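Local coordinates for ssDNA binding protein (PDB 4PSM) that probably binds single-stranded DNA, which appears to be entrapped in a tunnel system between its subunits, at residues F9-G14 with M99-E103; T27-V31 with I70-I75; V61-D67 with S81-Y87. All coordinates share one frame; numbering follows the deposited sequence.

Interaction 1 of 3, residues F9-G14 with M99-E103; sequences FVRASG and MEEVE. With SO4 (sulfate ion), chain E.
R11 lies alongside E100 on helix 93-141, both side chains pointing the same way. The extended R11 chain runs over the helix backbone, with R11 CD 3.7 Å from E100 CA and R11 NE 3.8 Å from E100 CB. The two charged ends stay beyond salt-bridge range, and their planes stand 77° apart. The guanidinium instead holds a sulfate, probably from the crystallisation liquor. NH2 of R11 gives a bond of 2.9 Å to sulfate O3 at the edge of the group, and NH1 bonds O4. R11 NH1 also reaches S13 OG at 2.7 Å, which helps fix the rotation of the guanidinium.

M99 is a selenomethionine. Its chain bends at chi2 and chi3 and brings M99 SE to 3.8 Å from F9 CB. No direct hydrogen bond joins the segments. One water does so: it accepts from R11 N and donates to M99 O and E103 OE1.

Further out, F9 meets R63 in a cation-pi contact and the ring of Y87 edge-to-face. M99 packs on M99 of the second subunit. This is the end of strand 4-11, outermost in this chain's sheet, packed on the long helix 93-141, part of a predicted coiled coil, at a subunit interface.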
loop_
_atom_site.group_PDB
_atom_site.type_symbol
_atom_site.label_atom_id
_atom_site.label_comp_id
_atom_site.label_asym_id
_atom_site.label_seq_id
_atom_site.Cartn_x
_atom_site.Cartn_y
_atom_site.Cartn_z
ATOM N N PHE A 9 8.312 -5.903 -37.270
ATOM C CA PHE A 9 7.800 -4.754 -38.015
ATOM C C PHE A 9 7.527 -3.579 -37.089
ATOM O O PHE A 9 6.917 -3.728 -36.033
ATOM C CB PHE A 9 6.531 -5.107 -38.791
ATOM C CG PHE A 9 6.747 -6.097 -39.888
ATOM C CD1 PHE A 9 7.374 -5.715 -41.070
ATOM C CD2 PHE A 9 6.316 -7.401 -39.752
ATOM C CE1 PHE A 9 7.571 -6.624 -42.101
ATOM C CE2 PHE A 9 6.512 -8.319 -40.781
ATOM C CZ PHE A 9 7.144 -7.928 -41.959
ATOM N N VAL A 10 7.976 -2.403 -37.495
ATOM C CA VAL A 10 7.700 -1.200 -36.739
ATOM C C VAL A 10 7.700 0.025 -37.650
ATOM O O VAL A 10 8.569 0.180 -38.510
ATOM C CB VAL A 10 8.721 -0.987 -35.582
ATOM C CG1 VAL A 10 10.098 -0.611 -36.140
ATOM C CG2 VAL A 10 8.207 0.090 -34.601
ATOM N N ARG A 11 6.701 0.880 -37.466
ATOM C CA ARG A 11 6.663 2.155 -38.153
ATOM C C ARG A 11 7.954 2.894 -37.835
ATOM O O ARG A 11 8.391 2.919 -36.689
ATOM C CB ARG A 11 5.456 2.957 -37.688
ATOM C CG ARG A 11 5.084 4.120 -38.583
ATOM C CD ARG A 11 3.722 4.641 -38.194
ATOM N NE ARG A 11 3.211 5.635 -39.129
ATOM C CZ ARG A 11 3.451 6.935 -39.041
ATOM N NH1 ARG A 11 4.204 7.407 -38.056
ATOM N NH2 ARG A 11 2.934 7.762 -39.939
ATOM N N ALA A 12 8.567 3.469 -38.859
ATOM C CA ALA A 12 9.862 4.113 -38.719
ATOM C C ALA A 12 9.837 5.172 -37.624
ATOM O O ALA A 12 10.776 5.270 -36.835
ATOM C CB ALA A 12 10.304 4.721 -40.054
ATOM N N SER A 13 8.755 5.948 -37.589
ATOM C CA SER A 13 8.560 7.010 -36.602
ATOM C C SER A 13 8.877 6.551 -35.176
ATOM O O SER A 13 9.395 7.315 -34.375
ATOM C CB SER A 13 7.115 7.517 -36.663
ATOM O OG SER A 13 6.201 6.458 -36.424
ATOM N N GLY A 14 8.561 5.299 -34.867
ATOM C CA GLY A 14 8.798 4.767 -33.545
ATOM C C GLY A 14 9.806 3.636 -33.478
ATOM O O GLY A 14 9.667 2.728 -32.661
HETATM N N MSE A 99 0.795 -0.752 -38.706
HETATM C CA MSE A 99 1.859 -0.270 -37.844
HETATM C C MSE A 99 1.522 1.077 -37.238
HETATM O O MSE A 99 1.892 1.364 -36.094
HETATM C CB MSE A 99 3.179 -0.168 -38.608
HETATM C CG MSE A 99 3.719 -1.500 -39.054
HETATM SE SE MSE A 99 3.729 -2.791 -37.612
HETATM C CE MSE A 99 1.988 -3.605 -37.813
ATOM N N GLU A 100 0.834 1.905 -38.009
ATOM C CA GLU A 100 0.358 3.179 -37.498
ATOM C C GLU A 100 -0.703 2.943 -36.413
ATOM O O GLU A 100 -0.763 3.668 -35.421
ATOM C CB GLU A 100 -0.206 4.028 -38.629
ATOM C CG GLU A 100 -0.739 5.383 -38.204
ATOM C CD GLU A 100 -1.334 6.154 -39.371
ATOM O OE1 GLU A 100 -0.766 6.088 -40.483
ATOM O OE2 GLU A 100 -2.378 6.814 -39.180
ATOM N N GLU A 101 -1.529 1.919 -36.606
ATOM C CA GLU A 101 -2.517 1.539 -35.606
ATOM C C GLU A 101 -1.821 1.066 -34.331
ATOM O O GLU A 101 -2.211 1.440 -33.233
ATOM C CB GLU A 101 -3.440 0.444 -36.143
ATOM C CG GLU A 101 -4.276 0.895 -37.337
ATOM C CD GLU A 101 -5.187 -0.191 -37.879
ATOM O OE1 GLU A 101 -4.918 -1.389 -37.629
ATOM O OE2 GLU A 101 -6.177 0.167 -38.554
ATOM N N VAL A 102 -0.790 0.241 -34.480
ATOM C CA VAL A 102 -0.016 -0.216 -33.337
ATOM C C VAL A 102 0.568 0.965 -32.581
ATOM O O VAL A 102 0.420 1.073 -31.364
ATOM C CB VAL A 102 1.134 -1.136 -33.760
ATOM C CG1 VAL A 102 2.236 -1.105 -32.708
ATOM C CG2 VAL A 102 0.618 -2.549 -33.981
ATOM N N GLU A 103 1.228 1.849 -33.318
ATOM C CA GLU A 103 1.839 3.034 -32.741
ATOM C C GLU A 103 0.818 3.820 -31.921
ATOM O O GLU A 103 1.125 4.335 -30.847
ATOM C CB GLU A 103 2.399 3.913 -33.857
ATOM C CG GLU A 103 3.563 4.798 -33.456
ATOM C CD GLU A 103 4.880 4.046 -33.382
ATOM O OE1 GLU A 103 4.869 2.792 -33.414
ATOM O OE2 GLU A 103 5.931 4.717 -33.303
HETATM S S SO4 E . 2.980 11.101 -38.300
HETATM O O1 SO4 E . 2.949 12.562 -38.279
HETATM O O2 SO4 E . 1.887 10.576 -37.483
HETATM O O3 SO4 E . 2.846 10.627 -39.678
HETATM O O4 SO4 E . 4.253 10.634 -37.767
HETATM O O HOH W 1 4.550 0.189 -35.340
#

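Interaction 2 of 3, residues T27-V31 with I70-I75; sequences TRGKV and IEDGKI
V31 and I70 meet through their methyl groups, V31 CG2 lying 3.8 Å from I70 CG2. The contact is almost wholly apolar, and no hydrogen bond crosses between 27-31 and 70-75. V31 CG2 is anti to its carbonyl carbon, beside the backbone N. From there the same V31 CG2 also lies 3.6 Å from G73 O and looser against I75 CG1. I70 CD1 lies 3.7 Å from K30 CB. The K30 and I70 side chains cross at about a right angle. K30 gives only the aliphatic start of its chain, CB and CD; the rest runs on extended and leads away. T27 closes the group with T27 CG2, 3.9 Å from I75 CD1 and a little farther from I70 CD1. Both isoleucines set CG1 anti to the carbonyl carbon (chi1 -56° in I70, -61° in I75) and extend at chi2, which carries each CD1 to T27 CG2.

The polar bonds lie within each segment or lead out of the contact. The hydroxyl of T27 is bonded to L23 O in the preceding helix, while its CG2 faces the isoleucines. K30 N bonds T27 O at 2.7 Å and closes the loop on itself. In 70-75, E71 and K74 bond each other in both directions around a type I' turn, with D72 and G73 at positive phi.

The loop 27-31 links helix 15-26 to helix 33-53. It rests on the hairpin turn between strands 61-71 and 74-87. From helix 33-53, V36 touches T27 and V31, and A39 touches I75. F68 of strand 61-71 lies against both T27 and I75.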
loop_
_atom_site.group_PDB
_atom_site.type_symbol
_atom_site.label_atom_id
_atom_site.label_comp_id
_atom_site.label_asym_id
_atom_site.label_seq_id
_atom_site.Cartn_x
_atom_site.Cartn_y
_atom_site.Cartn_z
ATOM N N THR A 27 18.123 -7.986 -22.273
ATOM C CA THR A 27 19.290 -7.833 -21.406
ATOM C C THR A 27 18.888 -7.868 -19.934
ATOM O O THR A 27 19.728 -7.731 -19.051
ATOM C CB THR A 27 20.032 -6.517 -21.683
ATOM O OG1 THR A 27 19.149 -5.416 -21.448
ATOM C CG2 THR A 27 20.518 -6.470 -23.111
ATOM N N ARG A 28 17.595 -8.049 -19.689
ATOM C CA ARG A 28 17.037 -8.086 -18.343
ATOM C C ARG A 28 17.926 -8.867 -17.376
ATOM O O ARG A 28 18.251 -10.032 -17.613
ATOM C CB ARG A 28 15.630 -8.687 -18.399
ATOM C CG ARG A 28 14.883 -8.781 -17.082
ATOM C CD ARG A 28 14.693 -7.445 -16.405
ATOM N NE ARG A 28 14.022 -6.448 -17.177
ATOM C CZ ARG A 28 14.180 -5.129 -17.181
ATOM N NH1 ARG A 28 13.376 -4.471 -17.987
ATOM N NH2 ARG A 28 15.078 -4.462 -16.461
ATOM N N GLY A 29 18.335 -8.211 -16.294
ATOM C CA GLY A 29 19.138 -8.860 -15.278
ATOM C C GLY A 29 20.613 -8.907 -15.621
ATOM O O GLY A 29 21.470 -8.955 -14.735
ATOM N N LYS A 30 20.912 -8.893 -16.915
ATOM C CA LYS A 30 22.293 -8.969 -17.379
ATOM C C LYS A 30 22.972 -7.597 -17.396
ATOM O O LYS A 30 24.194 -7.505 -17.469
ATOM C CB LYS A 30 22.349 -9.598 -18.775
ATOM C CG LYS A 30 21.745 -10.990 -18.871
ATOM C CD LYS A 30 21.846 -11.527 -20.289
ATOM C CE LYS A 30 21.286 -12.937 -20.394
ATOM N NZ LYS A 30 21.425 -13.484 -21.774
ATOM N N VAL A 31 22.186 -6.532 -17.318
ATOM C CA VAL A 31 22.727 -5.190 -17.494
ATOM C C VAL A 31 21.927 -4.136 -16.724
ATOM O O VAL A 31 20.714 -4.261 -16.554
ATOM C CB VAL A 31 22.758 -4.813 -19.007
ATOM C CG1 VAL A 31 22.703 -3.313 -19.200
ATOM C CG2 VAL A 31 23.995 -5.383 -19.682
ATOM N N ILE A 70 27.361 -8.798 -24.585
ATOM C CA ILE A 70 27.473 -8.191 -23.273
ATOM C C ILE A 70 28.840 -8.550 -22.712
ATOM O O ILE A 70 29.155 -9.719 -22.502
ATOM C CB ILE A 70 26.340 -8.651 -22.342
ATOM C CG1 ILE A 70 24.980 -8.353 -22.985
ATOM C CG2 ILE A 70 26.461 -7.983 -20.978
ATOM C CD1 ILE A 70 23.794 -8.706 -22.117
ATOM N N GLU A 71 29.671 -7.537 -22.510
ATOM C CA GLU A 71 31.002 -7.753 -21.977
ATOM C C GLU A 71 31.234 -6.817 -20.802
ATOM O O GLU A 71 31.209 -5.597 -20.963
ATOM C CB GLU A 71 32.053 -7.524 -23.062
ATOM C CG GLU A 71 33.473 -7.856 -22.630
ATOM C CD GLU A 71 34.481 -7.682 -23.751
ATOM O OE1 GLU A 71 34.153 -7.000 -24.746
ATOM O OE2 GLU A 71 35.599 -8.229 -23.637
ATOM N N ASP A 72 31.441 -7.396 -19.623
ATOM C CA ASP A 72 31.630 -6.613 -18.410
ATOM C C ASP A 72 30.414 -5.728 -18.193
ATOM O O ASP A 72 30.541 -4.541 -17.900
ATOM C CB ASP A 72 32.894 -5.761 -18.519
ATOM C CG ASP A 72 34.102 -6.565 -18.962
ATOM O OD1 ASP A 72 34.338 -7.653 -18.397
ATOM O OD2 ASP A 72 34.809 -6.112 -19.883
ATOM N N GLY A 73 29.233 -6.313 -18.372
ATOM C CA GLY A 73 27.984 -5.606 -18.160
ATOM C C GLY A 73 27.783 -4.436 -19.105
ATOM O O GLY A 73 26.981 -3.544 -18.836
ATOM N N LYS A 74 28.516 -4.438 -20.214
ATOM C CA LYS A 74 28.394 -3.378 -21.214
ATOM C C LYS A 74 27.925 -3.942 -22.545
ATOM O O LYS A 74 28.435 -4.954 -23.013
ATOM C CB LYS A 74 29.729 -2.655 -21.411
ATOM C CG LYS A 74 30.165 -1.811 -20.231
ATOM C CD LYS A 74 29.629 -0.396 -20.343
ATOM C CE LYS A 74 30.196 0.493 -19.249
ATOM N NZ LYS A 74 29.853 1.925 -19.464
ATOM N N ILE A 75 26.945 -3.289 -23.153
ATOM C CA ILE A 75 26.455 -3.725 -24.455
ATOM C C ILE A 75 27.388 -3.233 -25.560
ATOM O O ILE A 75 27.559 -2.028 -25.758
ATOM C CB ILE A 75 25.011 -3.239 -24.719
ATOM C CG1 ILE A 75 24.055 -3.812 -23.670
ATOM C CG2 ILE A 75 24.553 -3.640 -26.117
ATOM C CD1 ILE A 75 22.655 -3.262 -23.752
#

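Interaction 3 of 3, residues V61-D67 with S81-Y87; sequences VVRISVD and SLEIETY
R63 and E85 both set CG anti to the carbonyl carbon (chi1 -65° and -60°), and their side chains run side by side on one face of the sheet. E85 then extends, while R63 bends at chi3. This leaves E85 OE1 at the edge of the guanidinium, 3.5 Å from R63 NE in a salt bridge. Y87 OH donates to the same E85 OE1 at 2.8 Å, coming from above the carboxylate plane. The R63 chain crosses the Y87 ring obliquely. R63 CG lies 3.9 Å from Y87 CE2, and the guanidinium plane is 85° from the ring. R63 NH1 has its own partner, E101 of the second subunit.

These residues lie on an antiparallel beta hairpin, strands 61-71 and 74-87. V61-Y87, R63-E85 and S65-E83 are hydrogen-bonded pairs; V62-T86 and I64-I84 are non-hydrogen-bonded pairs. The bond from V61 N to Y87 O is nearly straight, at 2.9 Å. The return bond from Y87 N is weak.

The other face carries V62, I64, I84 and T86. I64 and I84 pack on helix 33-53. L82 comes just before the paired residues of its strand, and L82 CD1 reaches I64 CG2 at 3.8 Å and V66 CB at the same distance. Beyond the regular ladder, D67 N donates to S81 OG at 2.9 Å. The same hydroxyl is hydrogen-bonded to N78 O.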
loop_
_atom_site.group_PDB
_atom_site.type_symbol
_atom_site.label_atom_id
_atom_site.label_comp_id
_atom_site.label_asym_id
_atom_site.label_seq_id
_atom_site.Cartn_x
_atom_site.Cartn_y
_atom_site.Cartn_z
ATOM N N VAL A 61 7.617 1.464 -42.970
ATOM C CA VAL A 61 7.799 0.448 -41.960
ATOM C C VAL A 61 9.170 -0.184 -42.129
ATOM O O VAL A 61 9.608 -0.462 -43.237
ATOM C CB VAL A 61 6.697 -0.619 -42.040
ATOM C CG1 VAL A 61 7.055 -1.825 -41.192
ATOM C CG2 VAL A 61 5.359 -0.018 -41.613
ATOM N N VAL A 62 9.848 -0.395 -41.012
ATOM C CA VAL A 62 11.168 -0.991 -41.031
ATOM C C VAL A 62 11.197 -2.239 -40.157
ATOM O O VAL A 62 10.324 -2.445 -39.315
ATOM C CB VAL A 62 12.229 0.009 -40.522
ATOM C CG1 VAL A 62 12.148 1.308 -41.303
ATOM C CG2 VAL A 62 12.039 0.276 -39.027
ATOM N N ARG A 63 12.195 -3.080 -40.391
ATOM C CA ARG A 63 12.565 -4.129 -39.457
ATOM C C ARG A 63 14.040 -3.954 -39.163
ATOM O O ARG A 63 14.841 -3.787 -40.077
ATOM C CB ARG A 63 12.322 -5.513 -40.038
ATOM C CG ARG A 63 10.870 -5.834 -40.293
ATOM C CD ARG A 63 10.742 -7.201 -40.937
ATOM N NE ARG A 63 11.225 -8.264 -40.061
ATOM C CZ ARG A 63 10.467 -8.886 -39.164
ATOM N NH1 ARG A 63 9.192 -8.550 -39.023
ATOM N NH2 ARG A 63 10.982 -9.842 -38.407
ATOM N N ILE A 64 14.398 -3.997 -37.886
ATOM C CA ILE A 64 15.784 -3.815 -37.486
ATOM C C ILE A 64 16.318 -5.046 -36.767
ATOM O O ILE A 64 15.679 -5.592 -35.867
ATOM C CB ILE A 64 15.957 -2.567 -36.597
ATOM C CG1 ILE A 64 15.599 -1.311 -37.394
ATOM C CG2 ILE A 64 17.383 -2.494 -36.048
ATOM C CD1 ILE A 64 15.652 -0.036 -36.595
ATOM N N SER A 65 17.496 -5.479 -37.185
ATOM C CA SER A 65 18.173 -6.601 -36.567
ATOM C C SER A 65 19.616 -6.199 -36.298
ATOM O O SER A 65 20.227 -5.456 -37.062
ATOM C CB SER A 65 18.134 -7.825 -37.481
ATOM O OG SER A 65 16.821 -8.067 -37.954
ATOM N N VAL A 66 20.162 -6.685 -35.201
ATOM C CA VAL A 66 21.547 -6.398 -34.887
ATOM C C VAL A 66 22.025 -7.322 -33.785
ATOM O O VAL A 66 21.359 -7.489 -32.763
ATOM C CB VAL A 66 21.752 -4.923 -34.480
ATOM C CG1 VAL A 66 21.023 -4.622 -33.183
ATOM C CG2 VAL A 66 23.239 -4.607 -34.357
ATOM N N ASP A 67 23.169 -7.947 -34.022
ATOM C CA ASP A 67 23.806 -8.762 -33.008
ATOM C C ASP A 67 24.633 -7.861 -32.113
ATOM O O ASP A 67 25.113 -6.801 -32.539
ATOM C CB ASP A 67 24.680 -9.843 -33.644
ATOM C CG ASP A 67 23.863 -10.966 -34.249
ATOM O OD1 ASP A 67 23.636 -11.978 -33.554
ATOM O OD2 ASP A 67 23.443 -10.833 -35.417
ATOM N N SER A 81 26.718 -6.411 -38.214
ATOM C CA SER A 81 25.544 -7.284 -38.252
ATOM C C SER A 81 24.217 -6.538 -38.428
ATOM O O SER A 81 23.173 -7.164 -38.599
ATOM C CB SER A 81 25.483 -8.133 -36.977
ATOM O OG SER A 81 25.314 -7.317 -35.822
ATOM N N LEU A 82 24.253 -5.208 -38.384
ATOM C CA LEU A 82 23.029 -4.413 -38.450
ATOM C C LEU A 82 22.333 -4.515 -39.797
ATOM O O LEU A 82 22.924 -4.236 -40.842
ATOM C CB LEU A 82 23.300 -2.944 -38.147
ATOM C CG LEU A 82 22.053 -2.074 -38.280
ATOM C CD1 LEU A 82 21.044 -2.426 -37.194
ATOM C CD2 LEU A 82 22.401 -0.596 -38.253
ATOM N N GLU A 83 21.066 -4.904 -39.757
ATOM C CA GLU A 83 20.241 -4.971 -40.950
ATOM C C GLU A 83 19.008 -4.098 -40.772
ATOM O O GLU A 83 18.332 -4.153 -39.747
ATOM C CB GLU A 83 19.836 -6.415 -41.249
ATOM C CG GLU A 83 20.629 -7.455 -40.468
ATOM C CD GLU A 83 20.522 -8.845 -41.064
ATOM O OE1 GLU A 83 19.917 -9.729 -40.421
ATOM O OE2 GLU A 83 21.052 -9.055 -42.175
ATOM N N ILE A 84 18.735 -3.272 -41.769
ATOM C CA ILE A 84 17.541 -2.451 -41.769
ATOM C C ILE A 84 16.700 -2.765 -43.007
ATOM O O ILE A 84 16.961 -2.248 -44.091
ATOM C CB ILE A 84 17.877 -0.950 -41.762
ATOM C CG1 ILE A 84 18.816 -0.609 -40.608
ATOM C CG2 ILE A 84 16.603 -0.122 -41.683
ATOM C CD1 ILE A 84 19.201 0.851 -40.558
ATOM N N GLU A 85 15.709 -3.633 -42.842
ATOM C CA GLU A 85 14.729 -3.880 -43.886
ATOM C C GLU A 85 13.724 -2.745 -43.897
ATOM O O GLU A 85 13.232 -2.326 -42.851
ATOM C CB GLU A 85 14.024 -5.208 -43.648
ATOM C CG GLU A 85 14.962 -6.406 -43.638
ATOM C CD GLU A 85 14.260 -7.691 -43.243
ATOM O OE1 GLU A 85 13.054 -7.634 -42.925
ATOM O OE2 GLU A 85 14.912 -8.756 -43.248
ATOM N N THR A 86 13.425 -2.238 -45.084
ATOM C CA THR A 86 12.505 -1.115 -45.213
ATOM C C THR A 86 11.278 -1.496 -46.036
ATOM O O THR A 86 11.351 -2.341 -46.919
ATOM C CB THR A 86 13.197 0.110 -45.832
ATOM O OG1 THR A 86 12.208 1.043 -46.278
ATOM C CG2 THR A 86 14.058 -0.309 -47.014
ATOM N N TYR A 87 10.150 -0.872 -45.734
ATOM C CA TYR A 87 8.913 -1.152 -46.446
ATOM C C TYR A 87 8.152 0.138 -46.681
ATOM O O TYR A 87 7.564 0.689 -45.755
ATOM C CB TYR A 87 8.063 -2.141 -45.656
ATOM C CG TYR A 87 8.800 -3.418 -45.349
ATOM C CD1 TYR A 87 8.726 -4.506 -46.205
ATOM C CD2 TYR A 87 9.590 -3.530 -44.212
ATOM C CE1 TYR A 87 9.408 -5.676 -45.931
ATOM C CE2 TYR A 87 10.278 -4.698 -43.933
ATOM C CZ TYR A 87 10.181 -5.766 -44.800
ATOM O OH TYR A 87 10.858 -6.931 -44.537
#

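How the interactions relate
Interactions 1 and 3 are neighbours, with centres about 14 Å apart. They touch directly: V10 O lies 2.9 Å from V62 N, a probable backbone hydrogen bond between strands 4-11 and 61-71. Both also touch the second subunit. Interaction 2 uses the same hairpin as interaction 3, but lies at the turn, about 22 Å away between centres. From interaction 1 it is about 27 Å between centres, on the opposite side of the chain's centre. The segments run 9-14, 27-31, 61-67, 70-75, 81-87, 99-103, so interactions 2 and 3 interleave inside the loop closed by interaction 1. The three-stranded antiparallel sheet of this chain therefore connects the long helix and subunit interface with the interhelical loop.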